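Local structure of spore germination protein GerM (Bacillus subtilis subsp. subtilis str. 168, 6GZB) at residues K239-S242 / L248-F251; V66-P71 / N98-V103; A232-L237 / V255-K260; L83-L86 / G90-S93. The protein is of unknown molecular function but affects both sporulation and spore germination in its bacterium. One frame throughout, in Å; residues are numbered along the deposited sequence.

Contact 1: residues K239-S242 / L248-F251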
loop_
_atom_site.group_PDB
_atom_site.type_symbol
_atom_site.label_atom_id
_atom_site.label_comp_id
_atom_site.label_asym_id
_atom_site.label_seq_id
_atom_site.Cartn_x
_atom_site.Cartn_y
_atom_site.Cartn_z
ATOM N N LYS A 239 15.305 10.155 1.847
ATOM C CA LYS A 239 16.403 9.375 1.260
ATOM C C LYS A 239 16.049 8.876 -0.127
ATOM O O LYS A 239 16.923 8.706 -0.966
ATOM C CB LYS A 239 16.749 8.165 2.124
ATOM C CG LYS A 239 17.458 8.484 3.423
ATOM C CD LYS A 239 18.010 7.211 4.038
ATOM C CE LYS A 239 17.660 7.105 5.508
ATOM N NZ LYS A 239 17.983 5.751 6.037
ATOM N N GLY A 240 14.783 8.528 -0.326
ATOM C CA GLY A 240 14.316 8.057 -1.618
ATOM C C GLY A 240 14.461 6.561 -1.769
ATOM O O GLY A 240 14.985 5.886 -0.885
ATOM N N PRO A 241 13.978 6.021 -2.894
ATOM C CA PRO A 241 13.985 4.582 -3.089
ATOM C C PRO A 241 15.363 4.061 -3.506
ATOM O O PRO A 241 16.272 4.843 -3.756
ATOM C CB PRO A 241 12.970 4.380 -4.208
ATOM C CG PRO A 241 13.004 5.649 -4.980
ATOM C CD PRO A 241 13.280 6.729 -3.976
ATOM N N SER A 242 15.499 2.744 -3.559
ATOM C CA SER A 242 16.698 2.106 -4.086
ATOM C C SER A 242 16.975 2.634 -5.494
ATOM O O SER A 242 16.053 3.004 -6.236
ATOM C CB SER A 242 16.517 0.589 -4.148
ATOM O OG SER A 242 15.969 0.059 -2.948
ATOM N N LEU A 248 10.770 6.548 -7.873
ATOM C CA LEU A 248 11.369 7.833 -7.623
ATOM C C LEU A 248 10.804 8.464 -6.377
ATOM O O LEU A 248 9.860 7.985 -5.808
ATOM C CB LEU A 248 11.136 8.733 -8.799
ATOM C CG LEU A 248 10.000 8.297 -9.699
ATOM C CD1 LEU A 248 9.457 9.536 -10.323
ATOM C CD2 LEU A 248 10.366 7.319 -10.797
ATOM N N THR A 249 11.424 9.533 -5.937
ATOM C CA THR A 249 10.947 10.305 -4.797
ATOM C C THR A 249 10.908 11.744 -5.267
ATOM O O THR A 249 11.724 12.143 -6.058
ATOM C CB THR A 249 11.855 10.191 -3.544
ATOM O OG1 THR A 249 11.115 10.499 -2.368
ATOM C CG2 THR A 249 12.966 11.130 -3.610
ATOM N N ASP A 250 9.923 12.510 -4.829
ATOM C CA ASP A 250 9.905 13.893 -5.201
ATOM C C ASP A 250 10.469 14.700 -4.057
ATOM O O ASP A 250 10.455 15.886 -4.100
ATOM C CB ASP A 250 8.522 14.373 -5.608
ATOM C CG ASP A 250 8.560 15.661 -6.443
ATOM O OD1 ASP A 250 9.438 15.804 -7.297
ATOM O OD2 ASP A 250 7.718 16.541 -6.258
ATOM N N PHE A 251 10.984 14.034 -3.043
ATOM C CA PHE A 251 11.595 14.707 -1.899
ATOM C C PHE A 251 12.999 15.164 -2.242
ATOM O O PHE A 251 13.744 14.447 -2.897
ATOM C CB PHE A 251 11.679 13.775 -0.690
ATOM C CG PHE A 251 10.392 13.623 0.049
ATOM C CD1 PHE A 251 9.337 12.914 -0.504
ATOM C CD2 PHE A 251 10.270 14.096 1.331
ATOM C CE1 PHE A 251 8.155 12.741 0.195
ATOM C CE2 PHE A 251 9.087 13.949 2.024
ATOM C CZ PHE A 251 8.033 13.259 1.460
#
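Pro241 meets Leu248 and Thr249 through two neighbouring atoms of its ring. Pro241 CD lies 3.8 Å from Thr249 CB, and Pro241 CG lies 3.8 Å from Leu248 N, against the backbone rather than the leucyl side chain. Gly240 joins in with its main chain: its CA is 3.8 Å from Thr249 CB. Its positive phi of 89° would jam a CB against the carbonyl oxygen of Lys239, so a glycine fits this place. The site is the exit of helix 229-239 in the second GerMN domain. The chain leaves the helix at Gly240, loops round, and comes back past the same end as residues 248-251. The polar part is held by the helix itself. Thr249 OG1 is swung opposite the backbone N (chi1 -157°) and bonds to Leu237 O, in the last turn of the helix. Leu248 is hydrogen-bonded through its backbone to Leu206 of strand 198-208, whose Tyr205 touches the Pro241 ring. An alanine in place of Pro241 would probably leave a gap beside Thr249 CB and Leu248 N, and the chain after Gly240 freer to move.

Contact 2: residues V66-P71 / N98-V103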
loop_
_atom_site.group_PDB
_atom_site.type_symbol
_atom_site.label_atom_id
_atom_site.label_comp_id
_atom_site.label_asym_id
_atom_site.label_seq_id
_atom_site.Cartn_x
_atom_site.Cartn_y
_atom_site.Cartn_z
ATOM N N VAL A 66 0.741 -3.192 -6.301
ATOM C CA VAL A 66 0.333 -1.790 -6.243
ATOM C C VAL A 66 -1.183 -1.697 -6.311
ATOM O O VAL A 66 -1.816 -2.393 -7.104
ATOM C CB VAL A 66 0.858 -0.982 -7.452
ATOM C CG1 VAL A 66 0.608 0.497 -7.221
ATOM C CG2 VAL A 66 2.333 -1.251 -7.708
ATOM N N ALA A 67 -1.754 -0.795 -5.526
ATOM C CA ALA A 67 -3.187 -0.523 -5.589
ATOM C C ALA A 67 -3.513 0.171 -6.911
ATOM O O ALA A 67 -2.840 1.119 -7.299
ATOM C CB ALA A 67 -3.612 0.359 -4.417
ATOM N N GLN A 68 -4.526 -0.340 -7.609
ATOM C CA GLN A 68 -5.219 0.417 -8.634
ATOM C C GLN A 68 -6.700 0.467 -8.317
ATOM O O GLN A 68 -7.348 -0.570 -8.186
ATOM C CB GLN A 68 -5.001 -0.205 -10.009
ATOM C CG GLN A 68 -3.579 -0.062 -10.520
ATOM C CD GLN A 68 -3.291 1.340 -11.008
ATOM O OE1 GLN A 68 -3.682 1.712 -12.118
ATOM N NE2 GLN A 68 -2.629 2.139 -10.170
ATOM N N THR A 69 -7.221 1.680 -8.138
ATOM C CA THR A 69 -8.615 1.853 -7.744
ATOM C C THR A 69 -9.503 1.930 -8.971
ATOM O O THR A 69 -9.311 2.780 -9.836
ATOM C CB THR A 69 -8.799 3.089 -6.851
ATOM O OG1 THR A 69 -8.256 2.811 -5.552
ATOM C CG2 THR A 69 -10.277 3.425 -6.693
ATOM N N LEU A 70 -10.404 0.960 -9.089
ATOM C CA LEU A 70 -11.095 0.681 -10.343
ATOM C C LEU A 70 -12.582 0.445 -10.093
ATOM O O LEU A 70 -12.966 0.027 -9.004
ATOM C CB LEU A 70 -10.476 -0.541 -11.023
ATOM C CG LEU A 70 -9.066 -0.310 -11.553
ATOM C CD1 LEU A 70 -8.415 -1.629 -11.942
ATOM C CD2 LEU A 70 -9.099 0.668 -12.721
ATOM N N PRO A 71 -13.423 0.723 -11.104
ATOM C CA PRO A 71 -14.875 0.621 -10.957
ATOM C C PRO A 71 -15.368 -0.819 -10.996
ATOM O O PRO A 71 -15.184 -1.506 -11.993
ATOM C CB PRO A 71 -15.406 1.395 -12.170
ATOM C CG PRO A 71 -14.346 1.250 -13.202
ATOM C CD PRO A 71 -13.033 1.140 -12.464
ATOM N N ASN A 98 -3.072 -0.048 -18.453
ATOM C CA ASN A 98 -1.796 -0.308 -19.098
ATOM C C ASN A 98 -0.673 -0.303 -18.059
ATOM O O ASN A 98 -0.612 0.572 -17.195
ATOM C CB ASN A 98 -1.509 0.753 -20.173
ATOM C CG ASN A 98 -2.468 0.677 -21.356
ATOM O OD1 ASN A 98 -3.030 -0.374 -21.662
ATOM N ND2 ASN A 98 -2.640 1.800 -22.038
ATOM N N GLY A 99 0.255 -1.243 -18.201
ATOM C CA GLY A 99 1.418 -1.329 -17.325
ATOM C C GLY A 99 1.150 -2.145 -16.067
ATOM O O GLY A 99 1.949 -2.134 -15.131
ATOM N N PHE A 100 0.013 -2.829 -16.037
ATOM C CA PHE A 100 -0.347 -3.684 -14.908
ATOM C C PHE A 100 -0.851 -5.026 -15.406
ATOM O O PHE A 100 -1.412 -5.109 -16.497
ATOM C CB PHE A 100 -1.445 -3.025 -14.063
ATOM C CG PHE A 100 -0.992 -1.802 -13.338
ATOM C CD1 PHE A 100 -1.019 -0.563 -13.962
ATOM C CD2 PHE A 100 -0.498 -1.892 -12.046
ATOM C CE1 PHE A 100 -0.589 0.565 -13.295
ATOM C CE2 PHE A 100 -0.030 -0.771 -11.392
ATOM C CZ PHE A 100 -0.091 0.460 -12.014
ATOM N N ARG A 101 -0.716 -6.055 -14.571
ATOM C CA ARG A 101 -1.276 -7.368 -14.876
ATOM C C ARG A 101 -2.045 -7.926 -13.682
ATOM O O ARG A 101 -1.831 -7.508 -12.548
ATOM C CB ARG A 101 -0.174 -8.353 -15.292
ATOM C CG ARG A 101 0.857 -8.663 -14.216
ATOM C CD ARG A 101 1.897 -9.672 -14.712
ATOM N NE ARG A 101 3.112 -9.743 -13.882
ATOM C CZ ARG A 101 3.425 -10.762 -13.077
ATOM N NH1 ARG A 101 2.610 -11.791 -12.947
ATOM N NH2 ARG A 101 4.544 -10.739 -12.376
ATOM N N ALA A 102 -2.974 -8.839 -13.962
ATOM C CA ALA A 102 -3.737 -9.513 -12.933
ATOM C C ALA A 102 -2.846 -10.475 -12.160
ATOM O O ALA A 102 -1.670 -10.642 -12.484
ATOM C CB ALA A 102 -4.913 -10.241 -13.549
ATOM N N VAL A 103 -3.394 -11.086 -11.119
ATOM C CA VAL A 103 -2.565 -11.713 -10.085
ATOM C C VAL A 103 -2.840 -13.211 -9.941
ATOM O O VAL A 103 -1.920 -14.018 -9.853
ATOM C CB VAL A 103 -2.797 -11.039 -8.720
ATOM C CG1 VAL A 103 -2.003 -11.745 -7.629
ATOM C CG2 VAL A 103 -2.410 -9.575 -8.781
#
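Gln68 and Phe100 stack on each other in a buried contact. Gln68 CB points from its strand toward the segment of Phe100. From there CG passes over the ring centre in a CH-pi contact, 3.8 Å from the Phe100 centroid and 13° off the normal. The chain bends at this point (chi2 -76°), which lays the amide flat over the same face, its plane only 10° from that of the ring. Gln68 CD sits 3.5 Å from Phe100 CZ, and Gln68 OE1 is 3.5 Å from Phe100 CE1. Gln68 NE2 projects past the rim near Phe100 CZ and turns back to its own strand, bonding to Ala67 O at 3.1 Å. That bond fixes the rotation of the amide; Asn337 ND2 is a second donor to Ala67 O. With an alanine here, Phe100 would probably lose the amide stacked on its face, and Ala67 O one of its donors. Val66 CB comes to the ring edge, 4.0 Å from Phe100 CE2. Tyr214 of strand 213-223 also meets the Phe100 ring. Strands 65-73 and 100-101 are the outer strands of a three-stranded antiparallel sheet in the first GerMN domain. Gln68 and Phe100 meet across the central strand 51-60, over one face of the sheet.

Contact 3: residues A232-L237 / V255-K260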
loop_
_atom_site.group_PDB
_atom_site.type_symbol
_atom_site.label_atom_id
_atom_site.label_comp_id
_atom_site.label_asym_id
_atom_site.label_seq_id
_atom_site.Cartn_x
_atom_site.Cartn_y
_atom_site.Cartn_z
ATOM N N ALA A 232 11.124 8.266 11.315
ATOM C CA ALA A 232 11.779 7.274 10.464
ATOM C C ALA A 232 11.192 7.296 9.051
ATOM O O ALA A 232 11.931 7.281 8.062
ATOM C CB ALA A 232 11.638 5.885 11.071
ATOM N N ALA A 233 9.864 7.282 8.966
ATOM C CA ALA A 233 9.159 7.337 7.679
ATOM C C ALA A 233 9.554 8.564 6.865
ATOM O O ALA A 233 9.885 8.461 5.682
ATOM C CB ALA A 233 7.656 7.320 7.906
ATOM N N ILE A 234 9.559 9.720 7.510
ATOM C CA ILE A 234 9.954 10.957 6.846
ATOM C C ILE A 234 11.398 10.898 6.358
ATOM O O ILE A 234 11.687 11.282 5.224
ATOM C CB ILE A 234 9.771 12.176 7.772
ATOM C CG1 ILE A 234 8.292 12.370 8.112
ATOM C CG2 ILE A 234 10.318 13.427 7.112
ATOM C CD1 ILE A 234 7.389 12.386 6.898
ATOM N N ASN A 235 12.301 10.394 7.195
ATOM C CA ASN A 235 13.706 10.260 6.791
ATOM C C ASN A 235 13.852 9.325 5.592
ATOM O O ASN A 235 14.640 9.597 4.681
ATOM C CB ASN A 235 14.581 9.758 7.953
ATOM C CG ASN A 235 14.727 10.781 9.068
ATOM O OD1 ASN A 235 14.452 11.962 8.877
ATOM N ND2 ASN A 235 15.067 10.313 10.259
ATOM N N GLU A 236 13.078 8.239 5.568
ATOM C CA GLU A 236 13.138 7.308 4.431
ATOM C C GLU A 236 12.583 7.943 3.154
ATOM O O GLU A 236 13.051 7.655 2.044
ATOM C CB GLU A 236 12.366 6.014 4.733
ATOM C CG GLU A 236 13.004 5.121 5.790
ATOM C CD GLU A 236 14.428 4.717 5.437
ATOM O OE1 GLU A 236 14.712 4.527 4.245
ATOM O OE2 GLU A 236 15.276 4.655 6.345
ATOM N N LEU A 237 11.553 8.764 3.302
ATOM C CA LEU A 237 10.983 9.464 2.144
ATOM C C LEU A 237 11.991 10.431 1.545
ATOM O O LEU A 237 12.140 10.503 0.324
ATOM C CB LEU A 237 9.713 10.205 2.536
ATOM C CG LEU A 237 8.472 9.313 2.691
ATOM C CD1 LEU A 237 7.310 10.089 3.285
ATOM C CD2 LEU A 237 8.070 8.728 1.352
ATOM N N VAL A 255 15.477 17.320 3.171
ATOM C CA VAL A 255 14.269 17.424 3.978
ATOM C C VAL A 255 14.492 16.810 5.356
ATOM O O VAL A 255 14.982 15.692 5.462
ATOM C CB VAL A 255 13.084 16.719 3.287
ATOM C CG1 VAL A 255 11.953 16.458 4.272
ATOM C CG2 VAL A 255 12.613 17.528 2.091
ATOM N N LYS A 256 14.159 17.564 6.401
ATOM C CA LYS A 256 14.238 17.091 7.785
ATOM C C LYS A 256 13.077 17.650 8.581
ATOM O O LYS A 256 12.543 18.713 8.258
ATOM C CB LYS A 256 15.537 17.545 8.464
ATOM C CG LYS A 256 16.810 17.004 7.833
ATOM C CD LYS A 256 18.048 17.625 8.463
ATOM C CE LYS A 256 19.240 17.602 7.514
ATOM N NZ LYS A 256 19.257 18.776 6.597
ATOM N N LEU A 257 12.687 16.934 9.629
ATOM C CA LEU A 257 11.820 17.500 10.643
ATOM C C LEU A 257 12.655 18.386 11.567
ATOM O O LEU A 257 13.789 18.048 11.902
ATOM C CB LEU A 257 11.128 16.397 11.441
ATOM C CG LEU A 257 10.209 15.471 10.639
ATOM C CD1 LEU A 257 9.638 14.395 11.540
ATOM C CD2 LEU A 257 9.083 16.239 9.957
ATOM N N VAL A 258 12.102 19.533 11.950
ATOM C CA VAL A 258 12.801 20.479 12.822
ATOM C C VAL A 258 12.228 20.450 14.237
ATOM O O VAL A 258 12.792 21.042 15.149
ATOM C CB VAL A 258 12.728 21.922 12.274
ATOM C CG1 VAL A 258 13.471 22.033 10.954
ATOM C CG2 VAL A 258 11.282 22.361 12.106
ATOM N N SER A 259 11.105 19.762 14.408
ATOM C CA SER A 259 10.565 19.463 15.730
ATOM C C SER A 259 10.195 17.989 15.790
ATOM O O SER A 259 9.964 17.359 14.764
ATOM C CB SER A 259 9.305 20.288 16.005
ATOM O OG SER A 259 9.483 21.632 15.623
ATOM N N LYS A 260 10.073 17.459 16.998
ATOM C CA LYS A 260 9.525 16.131 17.166
ATOM C C LYS A 260 8.074 16.160 16.716
ATOM O O LYS A 260 7.348 17.087 17.048
ATOM C CB LYS A 260 9.629 15.675 18.624
ATOM C CG LYS A 260 10.866 14.834 18.918
ATOM C CD LYS A 260 11.360 14.992 20.354
ATOM C CE LYS A 260 12.629 15.835 20.434
ATOM N NZ LYS A 260 13.822 15.155 19.849
#
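Glu236 N bonds to Ala232 O at 2.9 Å, a regular bond of the helix turn that presents Ile234 to Val255 and Leu257. This is helix-to-loop packing in the second GerMN domain: helix 229-239 meets the chain that leads into strand 262-264. The contact itself is wholly apolar and largely buried. Ile234 carries it with its methyl branch. Chi1 of -64° sends CG2 opposite the backbone N and out toward the loop. The Ile234 and Leu257 side chains cross at about a right angle. Val255 stands along the loop from Leu257 and reaches the same methyl at longer range, with Val255 CG1 4.5 Å from Ile234 CG2. Phe272 of strand 267-272 touches Ile234, Val255 and Leu257, so the aromatic ties the helix and the loop to the sheet. Backbone bonds of Lys256 with Asn273 and of Val258 with Asp271 hold the loop beside the end of that strand. The closest approach belongs to Leu257: its CG is 4.1 Å and its CD2 4.2 Å from Ile234 CG2.

Contact 4: residues L83-L86 / G90-S93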
loop_
_atom_site.group_PDB
_atom_site.type_symbol
_atom_site.label_atom_id
_atom_site.label_comp_id
_atom_site.label_asym_id
_atom_site.label_seq_id
_atom_site.Cartn_x
_atom_site.Cartn_y
_atom_site.Cartn_z
ATOM N N LEU A 83 -11.620 -10.040 -4.973
ATOM C CA LEU A 83 -10.689 -11.112 -5.307
ATOM C C LEU A 83 -10.937 -11.661 -6.710
ATOM O O LEU A 83 -9.996 -12.019 -7.418
ATOM C CB LEU A 83 -10.791 -12.246 -4.292
ATOM C CG LEU A 83 -10.354 -11.898 -2.865
ATOM C CD1 LEU A 83 -10.296 -13.171 -2.030
ATOM C CD2 LEU A 83 -9.004 -11.202 -2.852
ATOM N N GLU A 84 -12.200 -11.747 -7.107
ATOM C CA GLU A 84 -12.547 -12.222 -8.449
ATOM C C GLU A 84 -11.964 -11.304 -9.509
ATOM O O GLU A 84 -11.654 -11.737 -10.624
ATOM C CB GLU A 84 -14.070 -12.314 -8.619
ATOM C CG GLU A 84 -14.657 -13.643 -8.166
ATOM C CD GLU A 84 -16.144 -13.586 -7.846
ATOM O OE1 GLU A 84 -16.686 -14.608 -7.373
ATOM O OE2 GLU A 84 -16.773 -12.526 -8.032
ATOM N N TYR A 85 -11.802 -10.034 -9.155
ATOM C CA TYR A 85 -11.236 -9.060 -10.085
ATOM C C TYR A 85 -9.714 -9.007 -10.022
ATOM O O TYR A 85 -9.091 -8.133 -10.624
ATOM C CB TYR A 85 -11.837 -7.683 -9.825
ATOM C CG TYR A 85 -13.106 -7.441 -10.611
ATOM C CD1 TYR A 85 -14.313 -7.999 -10.209
ATOM C CD2 TYR A 85 -13.094 -6.683 -11.771
ATOM C CE1 TYR A 85 -15.472 -7.784 -10.924
ATOM C CE2 TYR A 85 -14.257 -6.442 -12.476
ATOM C CZ TYR A 85 -15.437 -7.017 -12.061
ATOM O OH TYR A 85 -16.597 -6.815 -12.769
ATOM N N LEU A 86 -9.115 -9.965 -9.318
ATOM C CA LEU A 86 -7.676 -10.180 -9.390
ATOM C C LEU A 86 -7.337 -11.320 -10.350
ATOM O O LEU A 86 -6.168 -11.634 -10.555
ATOM C CB LEU A 86 -7.124 -10.526 -8.004
ATOM C CG LEU A 86 -7.303 -9.473 -6.922
ATOM C CD1 LEU A 86 -6.744 -9.972 -5.605
ATOM C CD2 LEU A 86 -6.625 -8.173 -7.332
ATOM N N GLY A 90 -10.270 -12.812 -16.194
ATOM C CA GLY A 90 -11.614 -12.588 -15.685
ATOM C C GLY A 90 -12.098 -11.185 -16.005
ATOM O O GLY A 90 -11.557 -10.517 -16.877
ATOM N N PRO A 91 -13.124 -10.728 -15.280
ATOM C CA PRO A 91 -13.776 -9.458 -15.575
ATOM C C PRO A 91 -12.825 -8.262 -15.526
ATOM O O PRO A 91 -13.146 -7.217 -16.079
ATOM C CB PRO A 91 -14.862 -9.336 -14.495
ATOM C CG PRO A 91 -14.631 -10.457 -13.543
ATOM C CD PRO A 91 -13.823 -11.498 -14.246
ATOM N N VAL A 92 -11.670 -8.411 -14.883
ATOM C CA VAL A 92 -10.734 -7.296 -14.742
ATOM C C VAL A 92 -10.052 -6.963 -16.069
ATOM O O VAL A 92 -9.560 -5.847 -16.264
ATOM C CB VAL A 92 -9.659 -7.572 -13.664
ATOM C CG1 VAL A 92 -8.628 -8.568 -14.167
ATOM C CG2 VAL A 92 -8.972 -6.285 -13.244
ATOM N N SER A 93 -10.035 -7.921 -16.985
ATOM C CA SER A 93 -9.377 -7.722 -18.272
ATOM C C SER A 93 -9.931 -6.489 -18.982
ATOM O O SER A 93 -9.193 -5.759 -19.641
ATOM C CB SER A 93 -9.549 -8.957 -19.157
ATOM O OG SER A 93 -10.916 -9.177 -19.446
HETATM O O HOH W 1 -10.714 -10.846 -13.095
#
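The end of helix 78-84 rests against the loop that follows it, with Tyr85 facing Pro91 and Val92. Tyr85 is the first residue to leave the helical path. Pro91 lies over one face of its ring. Pro91 CB makes a CH-pi contact, 3.8 Å from the ring centroid and 30° off the normal, so it is displaced toward the hydroxyl end. The nearest pair is Tyr85 CZ and Pro91 CB, at 3.4 Å. Pro91 CG lies over the same face, nearer the ring centre. In the first GerMN domain this loop leads from the helix to strand 100-101, and Tyr85 and Val92 both touch Leu56 of the central strand 51-60. The Tyr85 carbonyl is also closely packed: its O is 3.1 Å from Val92 CB. Chi1 of 74° in Val92 places CG1 between its backbone N and carbonyl carbon, and leaves CG2 also near that oxygen. A water links the two segments, donating to Glu84 O at 2.8 Å and accepting from Val92 N at 3.2 Å. Residues 90-93 form a beta turn. Gly90 O is gripped twice by Ser93, through its N and through OG, each at 3.0 Å. The hydroxyl bond approaches Gly90 O almost in line with the carbonyl, at 163°.

In the fold
Contacts 2 and 4 share the first tandem domain, contact 4 nested in the loop closed by contact 2. Contacts 1 and 3 share the second and both use helix 229-239. Contacts 3 and 4 lie on opposite sides of the chain's centre, with centres about 39 Å apart. Contacts 2 and 3 are buried; contacts 1 and 4 are partly exposed, each at the end of a helix. Chemistry follows place: aliphatic packing alone in contact 3, an amide on a ring in contact 2, proline packing in contacts 1 and 4, with water in contact 4. The Thr249-Leu237 bond joins contact 1 to contact 3, and Val103 N to Leu86 O probably joins contact 2 to contact 4.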